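Local atomic coordinates of indole-3-pyruvate decarboxylase (Azospirillum brasilense, PDB entry 2NXW), a protein that decarboxylates indole-3-pyruvate to indole-3-acetaldehyde and carbon dioxide with thiamine diphosphate and a metal ion, a step in bacterial synthesis of the plant hormone auxin. Residues H67-G72 against A96-N101; V90-G95 against G118-T123; V113-G118 against P178-I183. All coordinates share one frame; numbering follows the deposited sequence.

Contact 1 (H67-G72 against A96-N101); sequences HEPAVG and AFNMVN. With TPP (thiamine diphosphate), chain I.
Asn98 hands its amide to Glu68, and the pair is a worked example of how a second-shell amide can hold a cofactor-binding carboxylate in place. Asn98 ND2 donates to Glu68 OE1 over 2.9 Å with an N-H...O angle of 162°. The acceptor lies close to the amide plane, but the nitrogen approaches OE1 on its anti side, 29° out of the carboxylate plane. The second oxygen, OE2, is turned to the cofactor, 2.6 Å from the pyrimidine N1' of thiamine diphosphate. A bend of the Glu68 chain at chi2 (82°) sets the carboxylate between amide and pyrimidine, and each oxygen has its own partner.

The next shell is made by His67 and Pro69. His67 NE2 comes within 3.0 Å of Asn98 ND2, while Pro69 CD covers one face of the imidazole near its rim and Pro69 CG rests 3.6 Å from Asn98 O. Further back, Met99 CG packs 3.5 Å from Glu68 O, and its sulfur SD meets Val71 CG1 at 3.8 Å. Gly72, having no side chain, lets this thioether lie directly against the helix backbone.

Asn98 and Met99 form the two central corners of a type I turn from Phe97 to Val100, packed against the first turn of helix 68-82, which His67 precedes as N-cap. Met454 of the second subunit packs on both His67 and Glu68. The arrangement is consistent with the role of this glutamate in other thiamine diphosphate enzymes, where it favours the imino tautomer of the aminopyrimidine and so helps to activate the thiazolium.

Contact 2 (V90-G95 against G118-T123); sequences VTYGAG and GAPGTT
Gly118 and Val90 join by the one hydrogen bond between these segments, and around it the contact shows how a parallel strand pair gives way to loops at its C-terminal end. Gly118 N donates to Val90 O over 3.0 Å with an N-H...O angle of 159°, the last tie before the two chains part. Beyond it, backbone pairing is replaced by side-chain packing, nearly all of it carried by Tyr92.

The aromatic interaction is a CH-pi contact. Pro120 CD sits over the centre of one face of the Tyr92 ring, 3.7 Å from the centroid and only 11° off the ring normal, with the two side chains crossing at about a right angle. Tyr92 reaches this position because its ring swings anti to the backbone nitrogen (chi1 -158°), out over the segment that follows Gly118.

Apolar and backbone contacts complete the fit. Tyr92 CD1 lies 3.9 Å from Ala119 CB, and the Gly118 carbonyl comes to the ring near its plane, with Gly118 O 3.4 Å from Tyr92 CD1 and 3.3 Å from Tyr92 CB. The phenol end turns to another partner: Tyr92 OH is hydrogen-bonded to Asp139.

After Tyr92 the chain turns at Gly93, whose backbone angles would drive a CB into the carbonyl oxygen of Tyr92; this N-cap residue opens helix 94-97, where Ala94 and Gly95 touch thiamine diphosphate. Gln141 of helix 140-145 accepts a hydrogen bond from Gly93 N. Strand 86-90 thus ends beside strand 113-119, while Tyr92 and Ala119 both reach Glu182 on the next strand, 179-184.

Contact 3 (V113-G118 against P178-I183); sequences VVVISG and PVYLEI
Val114 and Val179 stand side by side on one face of a parallel strand pair, pointing the same way, with Val114 CG2 3.9 Å from Val179 CG2. The methyls of the two strands pack against each other along this face. Val114 CG1 faces the notch between Val179 CG2 and Leu181 CD1, 4.1 Å from the latter. Further along, Ile116 and Ile183 also run alongside each other, and the extended chain of Ile183 carries its CD1 to within 3.7 Å of Ile116 CG2. Gly118 ends the row without a side chain.

On the opposite face one large ring spans two smaller residues. Tyr180, its CG anti to the backbone nitrogen (chi1 178°), meets Val115 CG1 at its edge, with Tyr180 CD1 3.8 Å away in the ring plane; Ser117 CB comes obliquely, 4.0 Å from Tyr180 CE1. At its far end Tyr180 OH donates to the anti lone pair of Glu182 OE1 over 2.6 Å. Ser117 OG, in turn, donates to Gly118 O at 2.8 Å.

Five backbone hydrogen bonds set this register, from Val179 N to Val113 O through to Ile183 N to Ser117 O. The last is nearly straight, at 173° and 2.9 Å, and the strand axes run 19° apart.

Both strands are internal to the six-stranded parallel sheet of the N-terminal domain. Helices 161-175 and 23-33 cover the face of Val114, Leu181 and their neighbours. Helix 100-108 packs on Val115, while Phe145 and Gln141 of helix 140-145 meet Tyr180 by ring stacking and a hydrogen bond.

All three contacts belong to the N-terminal domain, with centres about 15 Å (1 and 2), 12 Å (1 and 3) and 11 Å (2 and 3) apart. Contacts 2 and 3 share Gly118 and strand 113-119, whereas contacts 1 and 2 share helix 94-97. Along the chain, contact 2 interleaves with each of the others, while contact 1 closes before contact 3 opens. Met99 of contact 1 touches contact 3, its CE 3.7 Å from Val115 CG1. Glu68 and Gly95, at the starts of helices 68-82 and 94-97 that follow strands of this sheet, meet a thiamine diphosphate that the second subunit also holds.

Contact 1 (H67-G72 against A96-N101)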
loop_
_atom_site.group_PDB
_atom_site.type_symbol
_atom_site.label_atom_id
_atom_site.label_comp_id
_atom_site.label_asym_id
_atom_site.label_seq_id
_atom_site.Cartn_x
_atom_site.Cartn_y
_atom_site.Cartn_z
ATOM N N HIS A 67 21.498 13.861 22.051
ATOM C CA HIS A 67 20.652 12.822 21.442
ATOM C C HIS A 67 20.144 13.318 20.085
ATOM O O HIS A 67 19.849 14.504 19.937
ATOM C CB HIS A 67 19.495 12.570 22.425
ATOM C CG HIS A 67 18.874 11.210 22.339
ATOM N ND1 HIS A 67 17.691 10.906 22.983
ATOM C CD2 HIS A 67 19.281 10.066 21.736
ATOM C CE1 HIS A 67 17.398 9.633 22.778
ATOM N NE2 HIS A 67 18.346 9.100 22.029
ATOM N N GLU A 68 20.026 12.414 19.105
ATOM C CA GLU A 68 19.611 12.836 17.762
ATOM C C GLU A 68 18.290 13.599 17.646
ATOM O O GLU A 68 18.163 14.461 16.773
ATOM C CB GLU A 68 19.627 11.657 16.776
ATOM C CG GLU A 68 21.038 11.198 16.381
ATOM C CD GLU A 68 21.708 10.270 17.380
ATOM O OE1 GLU A 68 21.080 9.878 18.392
ATOM O OE2 GLU A 68 22.888 9.917 17.152
ATOM N N PRO A 69 17.282 13.294 18.493
ATOM C CA PRO A 69 16.049 14.076 18.341
ATOM C C PRO A 69 16.372 15.568 18.437
ATOM O O PRO A 69 15.874 16.371 17.640
ATOM C CB PRO A 69 15.188 13.593 19.514
ATOM C CG PRO A 69 15.548 12.142 19.592
ATOM C CD PRO A 69 17.083 12.186 19.450
ATOM N N ALA A 70 17.236 15.924 19.393
ATOM C CA ALA A 70 17.629 17.318 19.585
ATOM C C ALA A 70 18.406 17.880 18.387
ATOM O O ALA A 70 18.312 19.064 18.090
ATOM C CB ALA A 70 18.451 17.449 20.860
ATOM N N VAL A 71 19.185 17.038 17.714
ATOM C CA VAL A 71 19.919 17.508 16.533
ATOM C C VAL A 71 18.904 17.968 15.486
ATOM O O VAL A 71 19.021 19.053 14.904
ATOM C CB VAL A 71 20.785 16.380 15.944
ATOM C CG1 VAL A 71 21.364 16.791 14.583
ATOM C CG2 VAL A 71 21.922 16.049 16.921
ATOM N N GLY A 72 17.883 17.142 15.265
ATOM C CA GLY A 72 16.854 17.470 14.296
ATOM C C GLY A 72 16.021 18.677 14.691
ATOM O O GLY A 72 15.766 19.565 13.871
ATOM N N ALA A 96 20.766 7.966 12.421
ATOM C CA ALA A 96 19.798 8.515 11.486
ATOM C C ALA A 96 18.351 8.129 11.823
ATOM O O ALA A 96 17.452 8.972 11.782
ATOM C CB ALA A 96 20.153 8.070 10.052
ATOM N N PHE A 97 18.125 6.860 12.152
ATOM C CA PHE A 97 16.769 6.426 12.466
ATOM C C PHE A 97 16.225 7.152 13.689
ATOM O O PHE A 97 15.019 7.353 13.809
ATOM C CB PHE A 97 16.718 4.917 12.707
ATOM C CG PHE A 97 16.851 4.102 11.456
ATOM C CD1 PHE A 97 16.016 4.335 10.370
ATOM C CD2 PHE A 97 17.820 3.104 11.365
ATOM C CE1 PHE A 97 16.141 3.578 9.189
ATOM C CE2 PHE A 97 17.958 2.346 10.203
ATOM C CZ PHE A 97 17.119 2.581 9.111
ATOM N N ASN A 98 17.130 7.555 14.578
ATOM C CA ASN A 98 16.753 8.260 15.793
ATOM C C ASN A 98 16.330 9.712 15.536
ATOM O O ASN A 98 15.900 10.396 16.453
ATOM C CB ASN A 98 17.936 8.202 16.771
ATOM C CG ASN A 98 17.517 8.334 18.222
ATOM O OD1 ASN A 98 16.370 8.049 18.597
ATOM N ND2 ASN A 98 18.462 8.740 19.062
ATOM N N MET A 99 16.458 10.188 14.296
ATOM C CA MET A 99 16.068 11.557 13.963
ATOM C C MET A 99 14.849 11.608 13.026
ATOM O O MET A 99 14.436 12.678 12.586
ATOM C CB MET A 99 17.258 12.288 13.323
ATOM C CG MET A 99 17.193 13.801 13.480
ATOM S SD MET A 99 18.724 14.612 12.949
ATOM C CE MET A 99 18.709 14.271 11.143
ATOM N N VAL A 100 14.266 10.449 12.743
ATOM C CA VAL A 100 13.113 10.354 11.858
ATOM C C VAL A 100 11.940 11.218 12.332
ATOM O O VAL A 100 11.311 11.917 11.539
ATOM C CB VAL A 100 12.689 8.867 11.705
ATOM C CG1 VAL A 100 11.296 8.741 11.114
ATOM C CG2 VAL A 100 13.702 8.141 10.809
ATOM N N ASN A 101 11.638 11.189 13.627
ATOM C CA ASN A 101 10.541 11.993 14.135
ATOM C C ASN A 101 10.781 13.497 13.961
ATOM O O ASN A 101 9.900 14.224 13.487
ATOM C CB ASN A 101 10.290 11.657 15.608
ATOM C CG ASN A 101 9.213 12.514 16.209
ATOM O OD1 ASN A 101 8.133 12.670 15.631
ATOM N ND2 ASN A 101 9.491 13.081 17.376
HETATM N "N1'" TPP I . 24.039 7.705 17.834
HETATM C "C2'" TPP I . 23.437 6.550 18.151
HETATM C CM2 TPP I . 21.944 6.549 18.456
HETATM N "N3'" TPP I . 24.128 5.409 18.204
HETATM C "C4'" TPP I . 25.473 5.367 17.943
HETATM N "N4'" TPP I . 26.131 4.170 17.959
HETATM C "C5'" TPP I . 26.161 6.585 17.639
HETATM C "C6'" TPP I . 25.381 7.759 17.586
HETATM C "C7'" TPP I . 27.700 6.649 17.345
HETATM N N3 TPP I . 28.583 6.227 18.523
HETATM C C2 TPP I . 29.072 4.986 18.545
HETATM S S1 TPP I . 30.047 4.947 19.986
HETATM C C5 TPP I . 29.753 6.595 20.516
HETATM C C4 TPP I . 28.932 7.091 19.512
HETATM C CM4 TPP I . 28.455 8.553 19.541
HETATM C C6 TPP I . 30.297 7.236 21.720
HETATM C C7 TPP I . 29.648 6.643 22.973
HETATM O O7 TPP I . 30.085 7.454 24.038
HETATM P PA TPP I . 29.793 6.799 25.449
HETATM O O1A TPP I . 28.347 6.441 25.643
HETATM O O2A TPP I . 30.225 7.881 26.502
HETATM O O3A TPP I . 30.680 5.451 25.711
HETATM P PB TPP I . 32.308 5.485 25.388
HETATM O O1B TPP I . 32.921 6.730 26.049
HETATM O O2B TPP I . 32.863 4.192 26.036
HETATM O O3B TPP I . 32.573 5.475 23.912
#

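Contact 2 (V90-G95 against G118-T123)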
loop_
_atom_site.group_PDB
_atom_site.type_symbol
_atom_site.label_atom_id
_atom_site.label_comp_id
_atom_site.label_asym_id
_atom_site.label_seq_id
_atom_site.Cartn_x
_atom_site.Cartn_y
_atom_site.Cartn_z
ATOM N N VAL A 90 24.148 13.320 10.966
ATOM C CA VAL A 90 24.071 12.088 11.732
ATOM C C VAL A 90 24.907 10.965 11.134
ATOM O O VAL A 90 25.473 11.094 10.038
ATOM C CB VAL A 90 22.608 11.596 11.825
ATOM C CG1 VAL A 90 21.764 12.617 12.607
ATOM C CG2 VAL A 90 22.039 11.378 10.430
ATOM N N THR A 91 24.993 9.860 11.855
ATOM C CA THR A 91 25.740 8.720 11.365
ATOM C C THR A 91 24.747 7.667 10.886
ATOM O O THR A 91 23.567 7.689 11.245
ATOM C CB THR A 91 26.676 8.157 12.450
ATOM O OG1 THR A 91 27.585 7.221 11.848
ATOM C CG2 THR A 91 25.876 7.473 13.562
ATOM N N TYR A 92 25.241 6.749 10.068
ATOM C CA TYR A 92 24.422 5.697 9.479
ATOM C C TYR A 92 23.816 4.769 10.511
ATOM O O TYR A 92 24.443 4.444 11.524
ATOM C CB TYR A 92 25.277 4.870 8.511
ATOM C CG TYR A 92 24.473 4.112 7.480
ATOM C CD1 TYR A 92 23.808 4.800 6.472
ATOM C CD2 TYR A 92 24.378 2.720 7.511
ATOM C CE1 TYR A 92 23.064 4.136 5.507
ATOM C CE2 TYR A 92 23.622 2.032 6.538
ATOM C CZ TYR A 92 22.972 2.761 5.542
ATOM O OH TYR A 92 22.233 2.133 4.561
ATOM N N GLY A 93 22.591 4.337 10.237
ATOM C CA GLY A 93 21.938 3.411 11.134
ATOM C C GLY A 93 21.171 4.068 12.262
ATOM O O GLY A 93 20.372 4.980 12.044
ATOM N N ALA A 94 21.420 3.587 13.477
ATOM C CA ALA A 94 20.732 4.090 14.663
ATOM C C ALA A 94 20.682 5.607 14.759
ATOM O O ALA A 94 19.629 6.182 15.063
ATOM C CB ALA A 94 21.367 3.499 15.926
ATOM N N GLY A 95 21.814 6.258 14.499
ATOM C CA GLY A 95 21.855 7.712 14.568
ATOM C C GLY A 95 20.802 8.363 13.687
ATOM O O GLY A 95 20.015 9.202 14.138
ATOM N N GLY A 118 26.177 9.991 7.304
ATOM C CA GLY A 118 27.368 9.289 6.864
ATOM C C GLY A 118 26.847 7.940 6.381
ATOM O O GLY A 118 25.701 7.566 6.657
ATOM N N ALA A 119 27.667 7.195 5.655
ATOM C CA ALA A 119 27.245 5.894 5.155
ATOM C C ALA A 119 28.478 5.063 4.850
ATOM O O ALA A 119 29.588 5.591 4.766
ATOM C CB ALA A 119 26.411 6.064 3.887
ATOM N N PRO A 120 28.306 3.744 4.702
ATOM C CA PRO A 120 29.442 2.868 4.396
ATOM C C PRO A 120 30.096 3.322 3.093
ATOM O O PRO A 120 29.427 3.894 2.230
ATOM C CB PRO A 120 28.786 1.493 4.257
ATOM C CG PRO A 120 27.614 1.579 5.204
ATOM C CD PRO A 120 27.073 2.962 4.917
ATOM N N GLY A 121 31.397 3.072 2.962
ATOM C CA GLY A 121 32.106 3.445 1.749
ATOM C C GLY A 121 31.525 2.717 0.550
ATOM O O GLY A 121 30.966 1.631 0.692
ATOM N N THR A 122 31.662 3.303 -0.636
ATOM C CA THR A 122 31.111 2.696 -1.846
ATOM C C THR A 122 31.624 1.297 -2.163
ATOM O O THR A 122 30.988 0.560 -2.909
ATOM C CB THR A 122 31.360 3.570 -3.083
ATOM O OG1 THR A 122 32.768 3.727 -3.280
ATOM C CG2 THR A 122 30.705 4.932 -2.915
ATOM N N THR A 123 32.770 0.926 -1.609
ATOM C CA THR A 123 33.304 -0.402 -1.876
ATOM C C THR A 123 33.205 -1.329 -0.671
ATOM O O THR A 123 33.872 -2.363 -0.623
ATOM C CB THR A 123 34.771 -0.331 -2.341
ATOM O OG1 THR A 123 35.584 0.223 -1.302
ATOM C CG2 THR A 123 34.883 0.537 -3.585
#

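Contact 3 (V113-G118 against P178-I183)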
loop_
_atom_site.group_PDB
_atom_site.type_symbol
_atom_site.label_atom_id
_atom_site.label_comp_id
_atom_site.label_asym_id
_atom_site.label_seq_id
_atom_site.Cartn_x
_atom_site.Cartn_y
_atom_site.Cartn_z
ATOM N N VAL A 113 15.025 21.296 6.625
ATOM C CA VAL A 113 16.162 20.734 7.327
ATOM C C VAL A 113 16.903 19.831 6.358
ATOM O O VAL A 113 16.314 18.927 5.761
ATOM C CB VAL A 113 15.730 19.888 8.557
ATOM C CG1 VAL A 113 16.934 19.145 9.127
ATOM C CG2 VAL A 113 15.114 20.799 9.625
ATOM N N VAL A 114 18.189 20.105 6.179
ATOM C CA VAL A 114 19.024 19.290 5.309
ATOM C C VAL A 114 19.652 18.209 6.181
ATOM O O VAL A 114 20.487 18.495 7.045
ATOM C CB VAL A 114 20.146 20.133 4.652
ATOM C CG1 VAL A 114 21.034 19.241 3.791
ATOM C CG2 VAL A 114 19.533 21.250 3.810
ATOM N N VAL A 115 19.222 16.971 5.980
ATOM C CA VAL A 115 19.749 15.845 6.733
ATOM C C VAL A 115 20.945 15.294 5.973
ATOM O O VAL A 115 20.831 14.983 4.785
ATOM C CB VAL A 115 18.693 14.733 6.856
ATOM C CG1 VAL A 115 19.283 13.508 7.578
ATOM C CG2 VAL A 115 17.478 15.272 7.603
ATOM N N ILE A 116 22.082 15.190 6.652
ATOM C CA ILE A 116 23.298 14.662 6.039
ATOM C C ILE A 116 23.716 13.453 6.854
ATOM O O ILE A 116 24.083 13.584 8.022
ATOM C CB ILE A 116 24.458 15.686 6.081
ATOM C CG1 ILE A 116 24.017 17.002 5.448
ATOM C CG2 ILE A 116 25.681 15.119 5.330
ATOM C CD1 ILE A 116 25.055 18.102 5.569
ATOM N N SER A 117 23.650 12.270 6.254
ATOM C CA SER A 117 24.047 11.061 6.963
ATOM C C SER A 117 25.310 10.445 6.407
ATOM O O SER A 117 25.499 10.387 5.192
ATOM C CB SER A 117 22.952 9.987 6.893
ATOM O OG SER A 117 23.354 8.801 7.571
ATOM N N GLY A 118 26.177 9.991 7.304
ATOM C CA GLY A 118 27.368 9.289 6.864
ATOM C C GLY A 118 26.847 7.940 6.381
ATOM O O GLY A 118 25.701 7.566 6.657
ATOM N N PRO A 178 12.228 19.324 4.307
ATOM C CA PRO A 178 13.519 18.669 4.527
ATOM C C PRO A 178 13.964 17.842 3.327
ATOM O O PRO A 178 13.133 17.389 2.532
ATOM C CB PRO A 178 13.259 17.761 5.732
ATOM C CG PRO A 178 12.118 18.382 6.414
ATOM C CD PRO A 178 11.240 18.894 5.310
ATOM N N VAL A 179 15.275 17.645 3.225
ATOM C CA VAL A 179 15.869 16.831 2.168
ATOM C C VAL A 179 16.905 15.917 2.813
ATOM O O VAL A 179 17.344 16.148 3.952
ATOM C CB VAL A 179 16.526 17.691 1.065
ATOM C CG1 VAL A 179 15.452 18.430 0.284
ATOM C CG2 VAL A 179 17.532 18.672 1.677
ATOM N N TYR A 180 17.308 14.885 2.076
ATOM C CA TYR A 180 18.237 13.885 2.573
ATOM C C TYR A 180 19.464 13.669 1.685
ATOM O O TYR A 180 19.334 13.435 0.485
ATOM C CB TYR A 180 17.472 12.559 2.710
ATOM C CG TYR A 180 18.299 11.388 3.183
ATOM C CD1 TYR A 180 18.788 11.342 4.481
ATOM C CD2 TYR A 180 18.578 10.310 2.330
ATOM C CE1 TYR A 180 19.531 10.264 4.931
ATOM C CE2 TYR A 180 19.323 9.225 2.771
ATOM C CZ TYR A 180 19.799 9.206 4.071
ATOM O OH TYR A 180 20.559 8.142 4.499
ATOM N N LEU A 181 20.649 13.750 2.287
ATOM C CA LEU A 181 21.899 13.529 1.568
ATOM C C LEU A 181 22.666 12.446 2.306
ATOM O O LEU A 181 22.919 12.562 3.503
ATOM C CB LEU A 181 22.743 14.810 1.516
ATOM C CG LEU A 181 22.159 15.938 0.660
ATOM C CD1 LEU A 181 23.003 17.207 0.810
ATOM C CD2 LEU A 181 22.119 15.492 -0.809
ATOM N N GLU A 182 23.033 11.390 1.585
ATOM C CA GLU A 182 23.761 10.263 2.150
ATOM C C GLU A 182 25.162 10.309 1.541
ATOM O O GLU A 182 25.309 10.327 0.318
ATOM C CB GLU A 182 23.011 8.980 1.766
ATOM C CG GLU A 182 23.475 7.702 2.405
ATOM C CD GLU A 182 22.537 6.558 2.072
ATOM O OE1 GLU A 182 21.437 6.485 2.668
ATOM O OE2 GLU A 182 22.890 5.740 1.198
ATOM N N ILE A 183 26.186 10.343 2.386
ATOM C CA ILE A 183 27.563 10.433 1.905
ATOM C C ILE A 183 28.452 9.264 2.330
ATOM O O ILE A 183 28.830 9.156 3.498
ATOM C CB ILE A 183 28.237 11.741 2.401
ATOM C CG1 ILE A 183 27.352 12.948 2.074
ATOM C CG2 ILE A 183 29.608 11.900 1.747
ATOM C CD1 ILE A 183 27.923 14.276 2.549
#